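PDB 3GDC: multicopper oxidase from Arthrobacter sp. FB24, which probably oxidises phenolic and related substrates in the manner of a laccase, passing their electrons through bound copper ions to dioxygen, which is reduced to water. Local coordinates for residues Asp38-Asp43 with Ser58-Ile63; Phe80-Ala85 with Ile111-Ser116. All coordinates share one frame; numbering follows the deposited sequence.

Contact 1 (Asp38-Asp43 with Ser58-Ile63); sequences DIVAVD and SYNGRI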
loop_
_atom_site.group_PDB
_atom_site.type_symbol
_atom_site.label_atom_id
_atom_site.label_comp_id
_atom_site.label_asym_id
_atom_site.label_seq_id
_atom_site.Cartn_x
_atom_site.Cartn_y
_atom_site.Cartn_z
ATOM N N ASP A 38 -5.770 33.999 -5.496
ATOM C CA ASP A 38 -7.202 34.075 -5.226
ATOM C C ASP A 38 -7.844 32.768 -5.660
ATOM O O ASP A 38 -7.703 32.357 -6.818
ATOM C CB ASP A 38 -7.858 35.215 -6.007
ATOM C CG ASP A 38 -7.206 36.545 -5.748
ATOM O OD1 ASP A 38 -6.888 36.825 -4.581
ATOM O OD2 ASP A 38 -7.008 37.304 -6.720
ATOM N N ILE A 39 -8.546 32.124 -4.734
ATOM C CA ILE A 39 -9.200 30.846 -5.005
ATOM C C ILE A 39 -10.667 31.002 -4.625
ATOM O O ILE A 39 -10.990 31.471 -3.522
ATOM C CB ILE A 39 -8.523 29.684 -4.212
ATOM C CG1 ILE A 39 -7.068 29.480 -4.686
ATOM C CG2 ILE A 39 -9.334 28.387 -4.330
ATOM C CD1 ILE A 39 -6.335 28.258 -4.091
ATOM N N VAL A 40 -11.554 30.607 -5.534
ATOM C CA VAL A 40 -12.994 30.716 -5.308
ATOM C C VAL A 40 -13.647 29.343 -5.443
ATOM O O VAL A 40 -13.416 28.648 -6.438
ATOM C CB VAL A 40 -13.656 31.690 -6.319
ATOM C CG1 VAL A 40 -15.157 31.815 -6.046
ATOM C CG2 VAL A 40 -12.994 33.081 -6.281
ATOM N N ALA A 41 -14.449 28.939 -4.451
ATOM C CA ALA A 41 -15.240 27.711 -4.585
ATOM C C ALA A 41 -16.504 28.015 -5.388
ATOM O O ALA A 41 -17.255 28.941 -5.071
ATOM C CB ALA A 41 -15.570 27.090 -3.217
ATOM N N VAL A 42 -16.701 27.276 -6.472
ATOM C CA VAL A 42 -17.821 27.541 -7.375
ATOM C C VAL A 42 -18.490 26.232 -7.773
ATOM O O VAL A 42 -17.810 25.249 -8.077
ATOM C CB VAL A 42 -17.394 28.310 -8.671
ATOM C CG1 VAL A 42 -16.796 29.655 -8.348
ATOM C CG2 VAL A 42 -16.416 27.505 -9.502
ATOM N N ASP A 43 -19.820 26.235 -7.772
ATOM C CA ASP A 43 -20.584 25.083 -8.220
ATOM C C ASP A 43 -20.636 25.147 -9.746
ATOM O O ASP A 43 -20.979 26.184 -10.318
ATOM C CB ASP A 43 -21.992 25.117 -7.621
ATOM C CG ASP A 43 -21.988 25.115 -6.098
ATOM O OD1 ASP A 43 -20.964 24.724 -5.490
ATOM O OD2 ASP A 43 -23.017 25.519 -5.507
ATOM N N SER A 58 -16.023 23.035 -7.298
ATOM C CA SER A 58 -14.673 23.211 -7.813
ATOM C C SER A 58 -14.027 24.494 -7.325
ATOM O O SER A 58 -14.701 25.502 -7.125
ATOM C CB SER A 58 -14.683 23.216 -9.342
ATOM O OG SER A 58 -15.385 24.337 -9.838
ATOM N N TYR A 59 -12.714 24.446 -7.161
ATOM C CA TYR A 59 -11.925 25.647 -6.940
ATOM C C TYR A 59 -11.567 26.263 -8.292
ATOM O O TYR A 59 -10.902 25.613 -9.116
ATOM C CB TYR A 59 -10.643 25.304 -6.189
ATOM C CG TYR A 59 -10.806 24.766 -4.789
ATOM C CD1 TYR A 59 -11.391 25.538 -3.772
ATOM C CD2 TYR A 59 -10.309 23.502 -4.455
ATOM C CE1 TYR A 59 -11.514 25.044 -2.478
ATOM C CE2 TYR A 59 -10.413 23.007 -3.142
ATOM C CZ TYR A 59 -11.024 23.786 -2.164
ATOM O OH TYR A 59 -11.123 23.303 -0.873
ATOM N N ASN A 60 -12.005 27.506 -8.513
ATOM C CA ASN A 60 -11.737 28.252 -9.754
ATOM C C ASN A 60 -12.268 27.567 -11.020
ATOM O O ASN A 60 -11.701 27.728 -12.113
ATOM C CB ASN A 60 -10.236 28.569 -9.901
ATOM C CG ASN A 60 -9.768 29.667 -8.955
ATOM O OD1 ASN A 60 -10.553 30.216 -8.180
ATOM N ND2 ASN A 60 -8.480 29.983 -9.010
ATOM N N GLY A 61 -13.351 26.808 -10.863
ATOM C CA GLY A 61 -14.079 26.239 -12.006
ATOM C C GLY A 61 -13.347 25.153 -12.767
ATOM O O GLY A 61 -13.620 24.928 -13.951
ATOM N N ARG A 62 -12.411 24.485 -12.099
ATOM C CA ARG A 62 -11.695 23.356 -12.698
ATOM C C ARG A 62 -11.513 22.251 -11.665
ATOM O O ARG A 62 -11.393 22.521 -10.458
ATOM C CB ARG A 62 -10.325 23.799 -13.233
ATOM C CG ARG A 62 -9.462 24.505 -12.197
ATOM C CD ARG A 62 -8.101 23.806 -12.085
ATOM N NE ARG A 62 -7.139 24.432 -12.933
ATOM C CZ ARG A 62 -5.855 24.113 -13.041
ATOM N NH1 ARG A 62 -5.295 23.110 -12.358
ATOM N NH2 ARG A 62 -5.138 24.817 -13.882
ATOM N N ILE A 63 -11.511 21.009 -12.151
ATOM C CA ILE A 63 -11.219 19.831 -11.346
ATOM C C ILE A 63 -10.122 19.053 -12.067
ATOM O O ILE A 63 -10.326 18.663 -13.212
ATOM C CB ILE A 63 -12.469 18.903 -11.211
ATOM C CG1 ILE A 63 -13.637 19.640 -10.555
ATOM C CG2 ILE A 63 -12.107 17.677 -10.405
ATOM C CD1 ILE A 63 -14.932 18.834 -10.525
#

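Contact 2 (Phe80-Ala85 with Ile111-Ser116); sequences FTNAGA and IAPGQS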
loop_
_atom_site.group_PDB
_atom_site.type_symbol
_atom_site.label_atom_id
_atom_site.label_comp_id
_atom_site.label_asym_id
_atom_site.label_seq_id
_atom_site.Cartn_x
_atom_site.Cartn_y
_atom_site.Cartn_z
ATOM N N PHE A 80 -9.325 32.976 -0.105
ATOM C CA PHE A 80 -10.422 32.071 -0.409
ATOM C C PHE A 80 -11.757 32.794 -0.328
ATOM O O PHE A 80 -12.027 33.490 0.651
ATOM C CB PHE A 80 -10.407 30.895 0.577
ATOM C CG PHE A 80 -11.509 29.891 0.351
ATOM C CD1 PHE A 80 -11.715 29.328 -0.908
ATOM C CD2 PHE A 80 -12.322 29.489 1.409
ATOM C CE1 PHE A 80 -12.726 28.378 -1.114
ATOM C CE2 PHE A 80 -13.331 28.545 1.218
ATOM C CZ PHE A 80 -13.537 27.990 -0.047
ATOM N N THR A 81 -12.575 32.647 -1.367
ATOM C CA THR A 81 -13.966 33.100 -1.335
ATOM C C THR A 81 -14.873 31.919 -1.657
ATOM O O THR A 81 -14.605 31.159 -2.597
ATOM C CB THR A 81 -14.235 34.254 -2.327
ATOM O OG1 THR A 81 -13.427 35.381 -1.982
ATOM C CG2 THR A 81 -15.715 34.688 -2.304
ATOM N N ASN A 82 -15.929 31.759 -0.867
ATOM C CA ASN A 82 -16.899 30.700 -1.108
ATOM C C ASN A 82 -18.065 31.265 -1.902
ATOM O O ASN A 82 -18.898 31.992 -1.360
ATOM C CB ASN A 82 -17.387 30.060 0.206
ATOM C CG ASN A 82 -18.325 28.885 -0.037
ATOM O OD1 ASN A 82 -18.595 28.528 -1.188
ATOM N ND2 ASN A 82 -18.826 28.282 1.036
ATOM N N ALA A 83 -18.105 30.951 -3.196
ATOM C CA ALA A 83 -19.218 31.347 -4.051
ATOM C C ALA A 83 -20.187 30.187 -4.318
ATOM O O ALA A 83 -21.060 30.286 -5.184
ATOM C CB ALA A 83 -18.695 31.947 -5.366
ATOM N N GLY A 84 -20.029 29.097 -3.570
ATOM C CA GLY A 84 -20.928 27.940 -3.653
ATOM C C GLY A 84 -22.163 28.045 -2.771
ATOM O O GLY A 84 -22.325 29.011 -2.020
ATOM N N ALA A 85 -23.035 27.048 -2.861
ATOM C CA ALA A 85 -24.286 27.014 -2.096
ATOM C C ALA A 85 -24.106 26.406 -0.709
ATOM O O ALA A 85 -25.011 26.483 0.128
ATOM C CB ALA A 85 -25.356 26.244 -2.866
ATOM N N ILE A 111 -16.230 28.129 6.105
ATOM C CA ILE A 111 -16.440 29.385 5.397
ATOM C C ILE A 111 -17.807 29.322 4.733
ATOM O O ILE A 111 -18.040 28.495 3.857
ATOM C CB ILE A 111 -15.319 29.688 4.350
ATOM C CG1 ILE A 111 -13.907 29.554 4.962
ATOM C CG2 ILE A 111 -15.550 31.052 3.672
ATOM C CD1 ILE A 111 -13.667 30.289 6.312
ATOM N N ALA A 112 -18.719 30.183 5.182
ATOM C CA ALA A 112 -20.087 30.191 4.679
ATOM C C ALA A 112 -20.188 30.708 3.238
ATOM O O ALA A 112 -19.314 31.446 2.776
ATOM C CB ALA A 112 -20.994 31.013 5.611
ATOM N N PRO A 113 -21.257 30.314 2.517
ATOM C CA PRO A 113 -21.511 30.873 1.186
ATOM C C PRO A 113 -21.496 32.402 1.210
ATOM O O PRO A 113 -22.149 33.012 2.063
ATOM C CB PRO A 113 -22.913 30.358 0.869
ATOM C CG PRO A 113 -23.010 29.097 1.607
ATOM C CD PRO A 113 -22.294 29.335 2.896
ATOM N N GLY A 114 -20.726 33.003 0.305
ATOM C CA GLY A 114 -20.594 34.454 0.220
ATOM C C GLY A 114 -19.459 35.030 1.055
ATOM O O GLY A 114 -19.136 36.210 0.936
ATOM N N GLN A 115 -18.843 34.201 1.892
ATOM C CA GLN A 115 -17.832 34.688 2.825
ATOM C C GLN A 115 -16.419 34.353 2.344
ATOM O O GLN A 115 -16.245 33.502 1.459
ATOM C CB GLN A 115 -18.133 34.200 4.250
ATOM C CG GLN A 115 -19.610 34.472 4.628
ATOM C CD GLN A 115 -19.899 34.606 6.124
ATOM O OE1 GLN A 115 -19.143 34.135 6.970
ATOM N NE2 GLN A 115 -21.027 35.235 6.447
ATOM N N SER A 116 -15.433 35.060 2.900
ATOM C CA SER A 116 -14.039 34.964 2.470
ATOM C C SER A 116 -13.094 34.796 3.662
ATOM O O SER A 116 -13.396 35.241 4.776
ATOM C CB SER A 116 -13.637 36.210 1.671
ATOM O OG SER A 116 -14.352 36.310 0.449
#

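Contact 1 (Asp38-Asp43 with Ser58-Ile63)
Ala41 faces Tyr59 and Val42 faces Ser58 where strands 33-49 and 52-59 run antiparallel as a beta hairpin, part of a mixed sheet in a copper-binding domain consistent with a cupredoxin-like fold. The first is a non-hydrogen-bonded pair with CA atoms 4.6 Å apart; the second is hydrogen-bonded in both directions, Val42 N to Ser58 O (2.8 Å) and Ser58 N to Val42 O. Beyond Tyr59 the backbone N of Asn60 still donates to Val40 O at 2.8 Å, although the chain has already entered the type I' turn from Tyr59 to Arg62, with positive phi at Asn60 and Gly61.

Side-chain bonds extend the pattern at Asn60 and reinforce it at Ser58. Asn60 OD1 accepts from Val40 N at 2.9 Å, while ND2 makes a weak bond to Asp38 O at 3.3 Å. Ser58 OG lies between its own backbone N and carbonyl carbon (chi1 65°) and gives a second donor to Val42 O, 3.1 Å away. The backbone N and the hydroxyl of Ser58 reach that oxygen from opposite faces of its carbonyl plane.

Apolar contact centres on Ile39 CG2, which meets Tyr59 CD1 at 3.6 Å as the two side chains cross obliquely. The tyrosine side chain, about 6 Å from a bound copper ion, also meets Tyr131 and touches Cys133, a copper ligand; its hydroxyl bonds to Thr89 O.

The chemistry implies a hairpin pairing prolonged by Asn60, which holds Val40 twice: its backbone N-H gives to Val40 O and its side-chain OD1 takes Val40 N-H.

Contact 2 (Phe80-Ala85 with Ile111-Ser116)
Near the end of strand 75-82, beside a copper site, Asn82 meets the type II beta turn from Ala112 to Gln115, while Thr81 pairs with Ser116 just beyond it. The Asn82 side chain lies about 7 Å from a bound copper ion and touches His88, a ligand of the copper also held by Cys133 and His141, a set consistent with a type 1 centre.

Two backbone bonds join Asn82 to the turn: its N donates to Gln115 O at 2.9 Å, with an N-H...O angle of 177°, and its O accepts from Gly114 N at 2.7 Å. Gly114, with phi 90°, suits a turn position where a CB would be jammed against the preceding carbonyl oxygen.

Asn82 CG is anti to the backbone N (chi1 -176°). Its ND2 donates to Ile111 O at 2.9 Å, an acceptor close to the amide plane, and also bonds to His86 O. Its OD1 takes the N-H of Gly84 at 2.8 Å, closing an Asx turn. An alanine here would probably leave Ile111 O and His86 O without this donor and Gly84 N without its acceptor, letting the chain leading to His88 drift.

Flanking Asn82, Thr81 OG1 and Ser116 OG share a hydrogen bond of 2.8 Å. Ile111 CG1 lies at the Phe80 ring edge, 3.9 Å from CD2, and Pro113 CB lies 3.2 Å from Gly84 O.

The chemistry implies that one residue joins the strand to the turn through its backbone, and through its amide reaches Ile111, Gly84 and His86, two residues before the copper ligand His88.

Overall arrangement
Contacts 1 and 2 meet along neighbouring parallel strands of one sheet, 33-49 and 75-82, their centres about 11 Å apart. Ala41 joins them, with Ala41 N to Thr81 O and Ala41 O to Ala83 N both at 2.9 Å, probable hydrogen bonds. Both are partly buried, but contact 1 lies nearer the middle of the chain, its centre about 13 Å from the chain centre, against about 22 Å for contact 2, where more of the touching residues are exposed. Contact 1 lies in a beta hairpin, where strand 52-59 gives way to a turn; contact 2 joins strand 75-82 to a loop. Each uses an asparagine amide against backbone, yet contact 1 extends strand pairing, whereas in contact 2 the amide closes an Asx turn and reaches Ile111 O.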